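Local coordinates for uncharacterized protein (Agrobacterium tumefaciens, PDB 6N90) that probably cleaves messenger RNA as the toxin of a type II toxin-antitoxin pair, being a YoeB-family endonuclease, at residues Tyr68-Ser73 and Gln77-Ile82; Glu14-Gln17 and Arg22-Glu25. All blocks are in the same frame, centred on the assembly; numbering follows the deposited sequence.

Contact 1. Residues Tyr68-Ser73 and Gln77-Ile82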
# COMPACT_ATOMS: atom_id res chain seq x y z
N TYR A 68 -12.99 1.22 -2.47
CA TYR A 68 -12.34 1.10 -1.18
C TYR A 68 -13.36 0.92 -0.07
O TYR A 68 -14.57 1.08 -0.28
CB TYR A 68 -11.50 2.36 -0.89
CG TYR A 68 -12.38 3.59 -0.78
CD1 TYR A 68 -12.84 4.25 -1.92
CD2 TYR A 68 -12.75 4.09 0.47
CE1 TYR A 68 -13.66 5.37 -1.82
CE2 TYR A 68 -13.54 5.21 0.57
CZ TYR A 68 -14.00 5.84 -0.57
OH TYR A 68 -14.82 6.95 -0.45
N ARG A 69 -12.85 0.60 1.11
CA ARG A 69 -13.67 0.59 2.30
C ARG A 69 -12.82 1.00 3.48
O ARG A 69 -11.72 0.50 3.65
CB ARG A 69 -14.27 -0.81 2.53
CG ARG A 69 -15.09 -0.97 3.79
CD ARG A 69 -15.68 -2.38 3.89
NE ARG A 69 -14.66 -3.43 3.90
CZ ARG A 69 -14.92 -4.74 3.92
NH1 ARG A 69 -16.18 -5.15 3.94
NH2 ARG A 69 -13.95 -5.63 3.94
N VAL A 70 -13.31 1.91 4.30
CA VAL A 70 -12.61 2.26 5.52
C VAL A 70 -13.22 1.44 6.64
O VAL A 70 -14.44 1.47 6.84
CB VAL A 70 -12.71 3.75 5.86
CG1 VAL A 70 -12.21 4.01 7.26
CG2 VAL A 70 -11.91 4.57 4.85
N SER A 71 -12.38 0.69 7.35
CA SER A 71 -12.86 -0.15 8.45
C SER A 71 -12.14 0.19 9.73
O SER A 71 -11.10 0.85 9.71
CB SER A 71 -12.66 -1.64 8.14
OG SER A 71 -13.37 -2.03 6.98
N GLY A 72 -12.68 -0.26 10.86
CA GLY A 72 -12.02 -0.04 12.13
C GLY A 72 -12.58 1.18 12.83
O GLY A 72 -13.25 2.02 12.23
N SER A 73 -12.33 1.27 14.13
CA SER A 73 -12.98 2.30 14.92
C SER A 73 -11.96 3.16 15.65
O SER A 73 -10.84 2.71 15.92
CB SER A 73 -13.94 1.67 15.94
OG SER A 73 -13.27 0.68 16.70
N GLN A 77 -7.79 2.32 12.57
CA GLN A 77 -8.61 2.12 11.37
C GLN A 77 -7.77 1.64 10.19
O GLN A 77 -6.53 1.64 10.27
CB GLN A 77 -9.33 3.42 10.98
CG GLN A 77 -10.20 4.03 12.08
CD GLN A 77 -10.93 5.28 11.62
OE1 GLN A 77 -11.06 5.54 10.43
NE2 GLN A 77 -11.41 6.07 12.59
N ARG A 78 -8.43 1.24 9.12
CA ARG A 78 -7.73 0.87 7.88
C ARG A 78 -8.54 1.25 6.64
O ARG A 78 -9.77 1.26 6.67
CB ARG A 78 -7.40 -0.63 7.86
CG ARG A 78 -8.64 -1.53 7.84
CD ARG A 78 -8.30 -3.01 8.01
NE ARG A 78 -9.47 -3.86 7.83
CZ ARG A 78 -10.33 -4.17 8.80
NH1 ARG A 78 -10.16 -3.71 10.03
NH2 ARG A 78 -11.37 -4.95 8.53
N LEU A 79 -7.84 1.62 5.57
CA LEU A 79 -8.49 1.82 4.29
C LEU A 79 -8.07 0.65 3.42
O LEU A 79 -6.89 0.43 3.24
CB LEU A 79 -8.07 3.14 3.62
CG LEU A 79 -8.86 3.49 2.36
CD1 LEU A 79 -8.98 4.99 2.21
CD2 LEU A 79 -8.20 2.91 1.14
N GLU A 80 -9.06 -0.09 2.92
CA GLU A 80 -8.79 -1.25 2.07
C GLU A 80 -9.06 -0.84 0.64
O GLU A 80 -10.19 -0.46 0.33
CB GLU A 80 -9.69 -2.43 2.42
CG GLU A 80 -9.31 -3.27 3.62
CD GLU A 80 -10.37 -4.33 3.89
OE1 GLU A 80 -10.07 -5.53 3.73
OE2 GLU A 80 -11.50 -3.95 4.27
N VAL A 81 -8.06 -0.94 -0.23
CA VAL A 81 -8.28 -0.68 -1.65
C VAL A 81 -8.60 -1.99 -2.37
O VAL A 81 -7.79 -2.92 -2.37
CB VAL A 81 -7.05 -0.04 -2.31
CG1 VAL A 81 -7.33 0.25 -3.82
CG2 VAL A 81 -6.65 1.21 -1.54
N ILE A 82 -9.76 -2.03 -3.00
CA ILE A 82 -10.27 -3.20 -3.68
C ILE A 82 -9.95 -3.15 -5.17
O ILE A 82 -9.64 -4.18 -5.78
CB ILE A 82 -11.80 -3.33 -3.48
CG1 ILE A 82 -12.13 -3.22 -1.99
CG2 ILE A 82 -12.33 -4.64 -4.04
CD1 ILE A 82 -11.36 -4.19 -1.13
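Tyr68-Ser73 and Gln77-Ile82 run antiparallel as the two arms of a beta hairpin, their axes 4.5 Å apart at closest approach and their directions 163° from each other. Two hydrogen-bonded pairs set the register: Arg69 with Glu80, and Ser71 with Arg78. In the first, Glu80 N to Arg69 O measures 2.8 Å and is nearly straight. Between them, the non-hydrogen-bonded pair Val70-Leu79 brings the CA atoms of these two residues to 4.3 Å.

The side chains sort by face. On the one carrying Tyr68, Val70, Leu79 and Val81, Leu79 spreads its two methyls: CD2 lies 3.9 Å from Tyr68 CB, while CD1 meets Val70 CG2. Ala34 of helix 21-36 touches both Tyr68 and Leu79, which identifies this as the helix-covered side. Tyr68 leads its ring away from the partner strand, and its OH bonds to Pro38 O and Arg58 NE.

The other face is polar. Arg69 and Glu80 lie alongside each other, pointing the same way, their flat groups 18° apart. A bend at chi3 (59°) in an otherwise extended Arg69 presents NE and NH2 side-on to a single carboxylate oxygen. NH2 reaches Glu80 OE2 at 3.0 Å on the syn side, and NE reaches the same OE2 at 3.2 Å, both close to the guanidinium plane. Arg78, extended from CG to NE, leans over the partner strand, and one face of its guanidinium lies against Ser71 CB, 3.5 Å from CZ.

With Arg69 NH2 and Arg78 NH2 5.3 Å apart, the Glu80 carboxylate probably offsets part of the positive charge gathered here, and the paired bonds from Arg69 NE and NH2 to OE2 should restrain the rotation of the guanidinium.

Contact 2. Residues Glu14-Gln17 and Arg22-Glu25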
# COMPACT_ATOMS: atom_id res chain seq x y z
N GLU A 14 0.64 -1.04 -9.70
CA GLU A 14 1.95 -1.22 -10.31
C GLU A 14 1.82 -0.92 -11.80
O GLU A 14 2.67 -0.25 -12.39
CB GLU A 14 2.45 -2.65 -10.10
CG GLU A 14 3.17 -2.86 -8.77
CD GLU A 14 4.56 -3.44 -8.95
OE1 GLU A 14 5.17 -3.22 -10.02
OE2 GLU A 14 5.05 -4.11 -8.02
N PHE A 15 0.75 -1.43 -12.42
CA PHE A 15 0.50 -1.19 -13.83
C PHE A 15 0.51 0.31 -14.13
O PHE A 15 1.12 0.76 -15.11
CB PHE A 15 -0.84 -1.80 -14.25
CG PHE A 15 -1.27 -1.40 -15.64
CD1 PHE A 15 -0.83 -2.11 -16.73
CD2 PHE A 15 -2.13 -0.32 -15.83
CE1 PHE A 15 -1.23 -1.75 -18.04
CE2 PHE A 15 -2.54 0.04 -17.13
CZ PHE A 15 -2.08 -0.68 -18.23
N TRP A 16 -0.11 1.09 -13.24
CA TRP A 16 -0.13 2.52 -13.47
C TRP A 16 1.28 3.10 -13.35
O TRP A 16 1.67 3.99 -14.13
CB TRP A 16 -1.10 3.22 -12.52
CG TRP A 16 -2.58 2.95 -12.83
CD1 TRP A 16 -3.52 2.47 -11.97
CD2 TRP A 16 -3.24 3.16 -14.08
NE1 TRP A 16 -4.73 2.37 -12.61
CE2 TRP A 16 -4.59 2.78 -13.91
CE3 TRP A 16 -2.83 3.63 -15.33
CZ2 TRP A 16 -5.53 2.85 -14.94
CZ3 TRP A 16 -3.76 3.70 -16.36
CH2 TRP A 16 -5.10 3.32 -16.15
N GLN A 17 2.05 2.58 -12.39
CA GLN A 17 3.44 3.00 -12.21
C GLN A 17 4.24 2.78 -13.49
O GLN A 17 5.12 3.56 -13.81
CB GLN A 17 4.11 2.26 -11.05
CG GLN A 17 3.50 2.60 -9.71
CD GLN A 17 4.39 2.20 -8.55
OE1 GLN A 17 5.60 1.98 -8.72
NE2 GLN A 17 3.82 2.15 -7.38
N ARG A 22 0.64 9.87 -13.97
CA ARG A 22 -0.42 10.82 -13.62
C ARG A 22 -1.53 10.10 -12.88
O ARG A 22 -2.14 10.65 -11.97
CB ARG A 22 -1.00 11.49 -14.86
CG ARG A 22 -0.02 12.32 -15.65
CD ARG A 22 -0.71 12.94 -16.87
N MET A 23 -1.82 8.87 -13.30
CA MET A 23 -2.87 8.07 -12.67
C MET A 23 -2.44 7.64 -11.27
O MET A 23 -3.25 7.57 -10.35
CB MET A 23 -3.19 6.85 -13.53
CG MET A 23 -3.80 7.21 -14.88
SD MET A 23 -5.50 7.74 -14.69
CE MET A 23 -6.29 6.18 -14.37
N VAL A 24 -1.15 7.33 -11.11
CA VAL A 24 -0.61 7.01 -9.78
C VAL A 24 -0.85 8.20 -8.85
O VAL A 24 -1.28 8.04 -7.70
CB VAL A 24 0.91 6.66 -9.84
CG1 VAL A 24 1.47 6.36 -8.41
CG2 VAL A 24 1.13 5.49 -10.75
N GLU A 25 -0.57 9.40 -9.35
CA GLU A 25 -0.75 10.60 -8.55
C GLU A 25 -2.20 10.84 -8.17
O GLU A 25 -2.49 11.26 -7.05
CB GLU A 25 -0.22 11.82 -9.31
CG GLU A 25 1.28 11.78 -9.56
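Trp16 and Met23 pack across a helical hairpin, in which helix 7-19 turns back through a short connection into helix 21-36. The tight part is a Met-aromatic contact. Met23 CB and CG lie against Trp16 CE3, and the bends at chi2 (-74°) and chi3 (-74°) bring the terminal methyl back over the six-membered ring. Met23 CE is 3.7 Å from the centroid of that Trp16 ring and 22° off its normal, the geometry of a CH-pi contact. Phe15 CD2 lies over the opposite face, offset toward the rim, while Trp16 NE1 donates to Cys84 O, tying the indole to the end of the sheet.

The side-chain packing thins toward Gln17, which gives little beyond its backbone N, 3.5 Å from Val24 CG2, and its CG, at 3.9 Å from the same methyl. Gln17 directs its amide away to the second subunit, where Tyr13 OH and Asn28 ND2 of that chain bond to it. This edge therefore passes into the dimer interface.

At the closest CA pair of the two segments, Trp16 and Val24, a single methyl fills the gap: Val24 CG2 sits 3.5 Å from the Trp16 carbonyl carbon and 3.6 Å from Trp16 CB.

Overall arrangement
Contact 1 and contact 2 lie on opposite sides of the chain's centre, their centres about 21 Å apart and their nearest atoms about 9 Å apart, so neither touches the other. Each joins elements adjacent in sequence: strands 64-73 and 76-84 in contact 1, helices 7-19 and 21-36 in contact 2. The shared elements are helix 21-36, which packs on the apolar face of contact 1, and strand 76-84, whose Cys84 receives the indole N-H of contact 2. Contact 1 is partly buried and joined by backbone hydrogen bonds and a salt bridge. Contact 2 is buried and apolar, with the polar ends of Trp16 and Gln17 turned to the sheet and the second subunit respectively.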